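Local coordinates for (R)-specific secondary-alkylsulfatase (Pseudomonas sp., PDB 4AXH), which hydrolyses secondary alkyl sulfates enantioselectively with strict inversion of configuration, turning (R)-esters into (S)-alcohols and sulfate in a zinc-dependent reaction, at residues V280-Q285 and I298-F303; E30-K35 and L528-P533. All coordinates share one frame; numbering follows the deposited sequence.

Contact 1. Residues V280-Q285 and I298-F303; sequences VELEFQ and IYLPQF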
loop_
_atom_site.group_PDB
_atom_site.type_symbol
_atom_site.label_atom_id
_atom_site.label_comp_id
_atom_site.label_asym_id
_atom_site.label_seq_id
_atom_site.Cartn_x
_atom_site.Cartn_y
_atom_site.Cartn_z
ATOM N N VAL A 280 15.123 9.069 36.961
ATOM C CA VAL A 280 15.436 9.196 35.540
ATOM C C VAL A 280 14.209 9.796 34.886
ATOM O O VAL A 280 13.121 9.227 34.984
ATOM C CB VAL A 280 15.863 7.840 34.894
ATOM C CG1 VAL A 280 16.052 7.976 33.395
ATOM C CG2 VAL A 280 17.132 7.297 35.534
ATOM N N GLU A 281 14.380 10.969 34.258
ATOM C CA GLU A 281 13.311 11.664 33.561
ATOM C C GLU A 281 13.287 11.153 32.125
ATOM O O GLU A 281 14.327 11.086 31.454
ATOM C CB GLU A 281 13.549 13.183 33.573
ATOM C CG GLU A 281 12.944 13.934 34.738
ATOM C CD GLU A 281 13.439 15.365 34.816
ATOM O OE1 GLU A 281 13.005 16.196 33.984
ATOM O OE2 GLU A 281 14.296 15.647 35.686
ATOM N N LEU A 282 12.083 10.788 31.662
ATOM C CA LEU A 282 11.822 10.274 30.324
ATOM C C LEU A 282 10.650 11.017 29.747
ATOM O O LEU A 282 9.592 11.058 30.367
ATOM C CB LEU A 282 11.470 8.765 30.347
ATOM C CG LEU A 282 12.292 7.835 31.240
ATOM C CD1 LEU A 282 11.524 6.590 31.574
ATOM C CD2 LEU A 282 13.596 7.481 30.592
ATOM N N GLU A 283 10.843 11.611 28.562
ATOM C CA GLU A 283 9.802 12.243 27.763
ATOM C C GLU A 283 9.739 11.365 26.511
ATOM O O GLU A 283 10.761 11.132 25.844
ATOM C CB GLU A 283 10.136 13.701 27.401
ATOM C CG GLU A 283 8.984 14.436 26.717
ATOM C CD GLU A 283 9.078 15.948 26.548
ATOM O OE1 GLU A 283 9.997 16.563 27.135
ATOM O OE2 GLU A 283 8.219 16.523 25.840
ATOM N N PHE A 284 8.566 10.816 26.261
ATOM C CA PHE A 284 8.252 9.970 25.125
ATOM C C PHE A 284 7.443 10.764 24.112
ATOM O O PHE A 284 6.522 11.492 24.492
ATOM C CB PHE A 284 7.418 8.764 25.601
ATOM C CG PHE A 284 8.017 7.916 26.724
ATOM C CD1 PHE A 284 9.067 7.035 26.473
ATOM C CD2 PHE A 284 7.483 7.951 28.007
ATOM C CE1 PHE A 284 9.603 6.246 27.485
ATOM C CE2 PHE A 284 8.008 7.147 29.026
ATOM C CZ PHE A 284 9.081 6.312 28.762
ATOM N N GLN A 285 7.775 10.620 22.821
ATOM C CA GLN A 285 7.060 11.259 21.710
ATOM C C GLN A 285 6.510 10.172 20.791
ATOM O O GLN A 285 7.298 9.497 20.138
ATOM C CB GLN A 285 7.988 12.192 20.913
ATOM C CG GLN A 285 7.350 12.723 19.606
ATOM C CD GLN A 285 8.316 13.235 18.559
ATOM O OE1 GLN A 285 9.546 13.032 18.632
ATOM N NE2 GLN A 285 7.748 13.884 17.536
ATOM N N ILE A 298 12.421 8.826 22.497
ATOM C CA ILE A 298 12.608 9.010 23.925
ATOM C C ILE A 298 13.630 10.109 24.160
ATOM O O ILE A 298 14.785 9.976 23.759
ATOM C CB ILE A 298 12.972 7.682 24.643
ATOM C CG1 ILE A 298 11.959 6.567 24.321
ATOM C CG2 ILE A 298 13.116 7.881 26.177
ATOM C CD1 ILE A 298 12.426 5.587 23.369
ATOM N N TYR A 299 13.195 11.214 24.763
ATOM C CA TYR A 299 14.102 12.309 25.084
ATOM C C TYR A 299 14.468 12.192 26.572
ATOM O O TYR A 299 13.670 11.723 27.385
ATOM C CB TYR A 299 13.495 13.688 24.697
ATOM C CG TYR A 299 14.306 14.895 25.130
ATOM C CD1 TYR A 299 15.494 15.231 24.488
ATOM C CD2 TYR A 299 13.846 15.745 26.135
ATOM C CE1 TYR A 299 16.231 16.352 24.872
ATOM C CE2 TYR A 299 14.560 16.885 26.508
ATOM C CZ TYR A 299 15.757 17.180 25.883
ATOM O OH TYR A 299 16.477 18.267 26.313
ATOM N N LEU A 300 15.706 12.522 26.888
ATOM C CA LEU A 300 16.224 12.480 28.238
ATOM C C LEU A 300 16.539 13.901 28.662
ATOM O O LEU A 300 17.651 14.396 28.410
ATOM C CB LEU A 300 17.445 11.548 28.357
ATOM C CG LEU A 300 17.164 10.106 27.994
ATOM C CD1 LEU A 300 18.431 9.284 28.018
ATOM C CD2 LEU A 300 16.101 9.508 28.898
ATOM N N PRO A 301 15.531 14.598 29.261
ATOM C CA PRO A 301 15.753 16.004 29.659
ATOM C C PRO A 301 16.954 16.241 30.568
ATOM O O PRO A 301 17.667 17.218 30.353
ATOM C CB PRO A 301 14.405 16.460 30.235
ATOM C CG PRO A 301 13.615 15.234 30.428
ATOM C CD PRO A 301 14.154 14.160 29.564
ATOM N N GLN A 302 17.244 15.302 31.479
ATOM C CA GLN A 302 18.375 15.387 32.410
ATOM C C GLN A 302 19.714 15.301 31.718
ATOM O O GLN A 302 20.684 15.909 32.183
ATOM C CB GLN A 302 18.314 14.272 33.464
ATOM C CG GLN A 302 17.123 14.329 34.412
ATOM C CD GLN A 302 16.861 12.979 35.047
ATOM O OE1 GLN A 302 17.401 11.930 34.658
ATOM N NE2 GLN A 302 16.004 12.973 36.035
ATOM N N PHE A 303 19.783 14.518 30.629
ATOM C CA PHE A 303 21.013 14.242 29.896
ATOM C C PHE A 303 21.197 15.101 28.644
ATOM O O PHE A 303 22.317 15.154 28.117
ATOM C CB PHE A 303 21.035 12.762 29.501
ATOM C CG PHE A 303 21.173 11.787 30.643
ATOM C CD1 PHE A 303 20.058 11.369 31.358
ATOM C CD2 PHE A 303 22.403 11.226 30.952
ATOM C CE1 PHE A 303 20.186 10.476 32.412
ATOM C CE2 PHE A 303 22.529 10.313 31.997
ATOM C CZ PHE A 303 21.420 9.952 32.725
#
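E283 and Y299 form an antiparallel hydrogen-bonded pair in a beta hairpin of the metallo-beta-lactamase fold, made by strands 280-286 and 296-300. Their backbones exchange two bonds: E283 N reaches Y299 O at 3.1 Å, and Y299 N reaches E283 O at 2.7 Å. The next pair, F284 with I298, is non-hydrogen-bonded, but I298 CA still directs a C-H...O contact at E283 O.

Apolar packing gathers on the face that carries F284 and I298. Their side chains run alongside in the same direction, with I298 CG1 at the edge of the F284 ring, 3.6 Å from CD1. L282 and L300 do likewise and meet through their CD2 methyls, 3.6 Å apart. The ring of F205 also meets that of F284. On the other face, E283 CG stands anti to its backbone N (chi1 -173°) and OE1 approaches Y299 CD2 obliquely, while the tyrosine ring stacks with Y344 and its OH bonds to R347 O.

Beyond the paired residues, P301 and Q302 close over E281. The proline CG lies near E281 OE1, which forms a salt bridge with R274. The Q302 amide meets E281 at two points, both fairly long: NE2 gives a bond to OE2 at 3.2 Å, on its anti side but 32° out of the carboxylate plane, and E281 N donates to Q302 OE1 from 57° above the amide carbonyl plane.

Contact 2. Residues E30-K35 and L528-P533; sequences ESLDSK and LRHGVP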
loop_
_atom_site.group_PDB
_atom_site.type_symbol
_atom_site.label_atom_id
_atom_site.label_comp_id
_atom_site.label_asym_id
_atom_site.label_seq_id
_atom_site.Cartn_x
_atom_site.Cartn_y
_atom_site.Cartn_z
ATOM N N GLU A 30 29.384 -21.831 -17.860
ATOM C CA GLU A 30 29.085 -23.176 -17.320
ATOM C C GLU A 30 29.610 -23.438 -15.876
ATOM O O GLU A 30 29.047 -24.308 -15.195
ATOM C CB GLU A 30 29.548 -24.321 -18.260
ATOM C CG GLU A 30 29.472 -24.024 -19.749
ATOM C CD GLU A 30 30.461 -24.793 -20.605
ATOM O OE1 GLU A 30 31.688 -24.653 -20.383
ATOM O OE2 GLU A 30 30.009 -25.504 -21.531
ATOM N N SER A 31 30.692 -22.720 -15.429
ATOM C CA SER A 31 31.312 -22.849 -14.088
ATOM C C SER A 31 30.385 -22.344 -12.964
ATOM O O SER A 31 29.636 -21.374 -13.147
ATOM C CB SER A 31 32.671 -22.145 -14.031
ATOM O OG SER A 31 33.206 -22.024 -12.719
ATOM N N LEU A 32 30.463 -22.994 -11.799
ATOM C CA LEU A 32 29.612 -22.715 -10.638
ATOM C C LEU A 32 30.338 -22.031 -9.468
ATOM O O LEU A 32 29.717 -21.742 -8.446
ATOM C CB LEU A 32 28.989 -24.041 -10.181
ATOM C CG LEU A 32 27.510 -24.239 -10.463
ATOM C CD1 LEU A 32 27.223 -24.425 -11.957
ATOM C CD2 LEU A 32 27.010 -25.445 -9.713
ATOM N N ASP A 33 31.643 -21.784 -9.609
ATOM C CA ASP A 33 32.459 -21.172 -8.560
ATOM C C ASP A 33 32.246 -19.649 -8.498
ATOM O O ASP A 33 31.868 -19.045 -9.502
ATOM C CB ASP A 33 33.955 -21.512 -8.769
ATOM C CG ASP A 33 34.239 -22.932 -9.266
ATOM O OD1 ASP A 33 34.017 -23.195 -10.481
ATOM O OD2 ASP A 33 34.702 -23.773 -8.448
ATOM N N SER A 34 32.489 -19.034 -7.316
ATOM C CA SER A 34 32.356 -17.586 -7.096
ATOM C C SER A 34 33.415 -16.784 -7.899
ATOM O O SER A 34 34.558 -16.599 -7.454
ATOM C CB SER A 34 32.413 -17.253 -5.607
ATOM O OG SER A 34 32.271 -15.858 -5.374
ATOM N N LYS A 35 33.008 -16.325 -9.097
ATOM C CA LYS A 35 33.831 -15.556 -10.046
ATOM C C LYS A 35 34.364 -14.258 -9.412
ATOM O O LYS A 35 33.636 -13.643 -8.628
ATOM C CB LYS A 35 33.029 -15.228 -11.308
ATOM C CG LYS A 35 32.221 -16.401 -11.849
ATOM C CD LYS A 35 33.014 -17.302 -12.807
ATOM C CE LYS A 35 32.951 -18.771 -12.466
ATOM N NZ LYS A 35 31.560 -19.294 -12.503
ATOM N N LEU A 528 20.852 -20.252 -7.541
ATOM C CA LEU A 528 20.824 -20.491 -8.991
ATOM C C LEU A 528 21.833 -21.564 -9.312
ATOM O O LEU A 528 21.568 -22.444 -10.122
ATOM C CB LEU A 528 21.175 -19.218 -9.762
ATOM C CG LEU A 528 20.019 -18.301 -10.077
ATOM C CD1 LEU A 528 20.527 -16.914 -10.449
ATOM C CD2 LEU A 528 19.086 -18.906 -11.164
ATOM N N ARG A 529 22.981 -21.504 -8.636
ATOM C CA ARG A 529 24.068 -22.443 -8.773
ATOM C C ARG A 529 23.745 -23.781 -8.100
ATOM O O ARG A 529 23.973 -24.832 -8.697
ATOM C CB ARG A 529 25.348 -21.843 -8.181
ATOM C CG ARG A 529 25.995 -20.821 -9.099
ATOM C CD ARG A 529 26.942 -19.917 -8.351
ATOM N NE ARG A 529 27.526 -18.916 -9.245
ATOM C CZ ARG A 529 28.358 -17.955 -8.858
ATOM N NH1 ARG A 529 28.714 -17.850 -7.581
ATOM N NH2 ARG A 529 28.838 -17.091 -9.741
ATOM N N HIS A 530 23.209 -23.745 -6.873
ATOM C CA HIS A 530 22.942 -24.941 -6.083
ATOM C C HIS A 530 21.456 -25.159 -5.805
ATOM O O HIS A 530 20.820 -25.952 -6.502
ATOM C CB HIS A 530 23.828 -24.954 -4.819
ATOM C CG HIS A 530 25.252 -24.555 -5.102
ATOM N ND1 HIS A 530 26.155 -25.443 -5.672
ATOM C CD2 HIS A 530 25.862 -23.355 -4.961
ATOM C CE1 HIS A 530 27.287 -24.769 -5.820
ATOM N NE2 HIS A 530 27.160 -23.507 -5.412
ATOM N N GLY A 531 20.900 -24.428 -4.849
ATOM C CA GLY A 531 19.490 -24.540 -4.490
ATOM C C GLY A 531 19.242 -24.249 -3.029
ATOM O O GLY A 531 20.132 -23.752 -2.332
ATOM N N VAL A 532 18.034 -24.565 -2.560
ATOM C CA VAL A 532 17.602 -24.308 -1.186
ATOM C C VAL A 532 18.033 -25.405 -0.162
ATOM O O VAL A 532 17.734 -26.578 -0.390
ATOM C CB VAL A 532 16.105 -23.860 -1.125
ATOM C CG1 VAL A 532 15.154 -24.877 -1.755
ATOM C CG2 VAL A 532 15.663 -23.512 0.285
ATOM N N PRO A 533 18.746 -25.042 0.951
ATOM C CA PRO A 533 19.187 -26.067 1.939
ATOM C C PRO A 533 18.152 -26.584 2.970
ATOM O O PRO A 533 17.153 -27.171 2.550
ATOM C CB PRO A 533 20.402 -25.415 2.604
ATOM C CG PRO A 533 20.128 -23.969 2.522
ATOM C CD PRO A 533 19.217 -23.696 1.346
HETATM O O HOH W 1 28.525 -19.780 -11.578
#
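The side chains of L32 and R529 pass with opposite headings where the N-terminal loop lies across the C-terminal end of helix 515-529, in the alpha-helical dimerisation region. L32 CG rests 4.0 Å from R529 CB, while L32 CD2 continues over R529 O toward H530 CE1.

R529 CG stands anti to its own carbonyl carbon (chi1 -77°), and the chain runs extended from there to NE. CD passes close to L32 O, and D33 O sits over one face of the guanidinium, 3.6 Å from NH2. S34 CA approaches NH1 obliquely, at 3.7 Å. A water accepts a weak bond from R529 NE at 2.7 Å.

Two acids of helix 495-511 pair with the charged ends of R529 and K35. E506 forms a salt bridge with R529 NH1 and also accepts a bond from S34 OG. D503 OD1 pairs with both R529 NH2 and K35 NZ; its charge would offset the repulsion between these two cations, whose NZ and NH2 lie 4.5 Å apart. The bent K35 chain also returns NZ weakly to S31 O and D33 O. Within the loop, S31 OG donates to the anti lone pair of D33 OD1 at 2.7 Å.

The two contacts share no helix, strand or sheet. Their centres are 52 Å apart on opposite sides of the chain's centre, and their nearest atoms are about 37 Å apart. In sequence, contact 1 lies wholly between the halves of contact 2. It is a local hairpin within one sheet of the catalytic metallo-beta-lactamase domain, and its I298 side chain is about 12 Å from a zinc ion. Contact 2 instead brings together segments separated by 492 residues, packing the start of the modelled chain against the end of a late helix of the dimerisation region, away from the annotated sites. One thus builds the zinc-bearing domain internally, while the other joins distant parts of the chain at the surface.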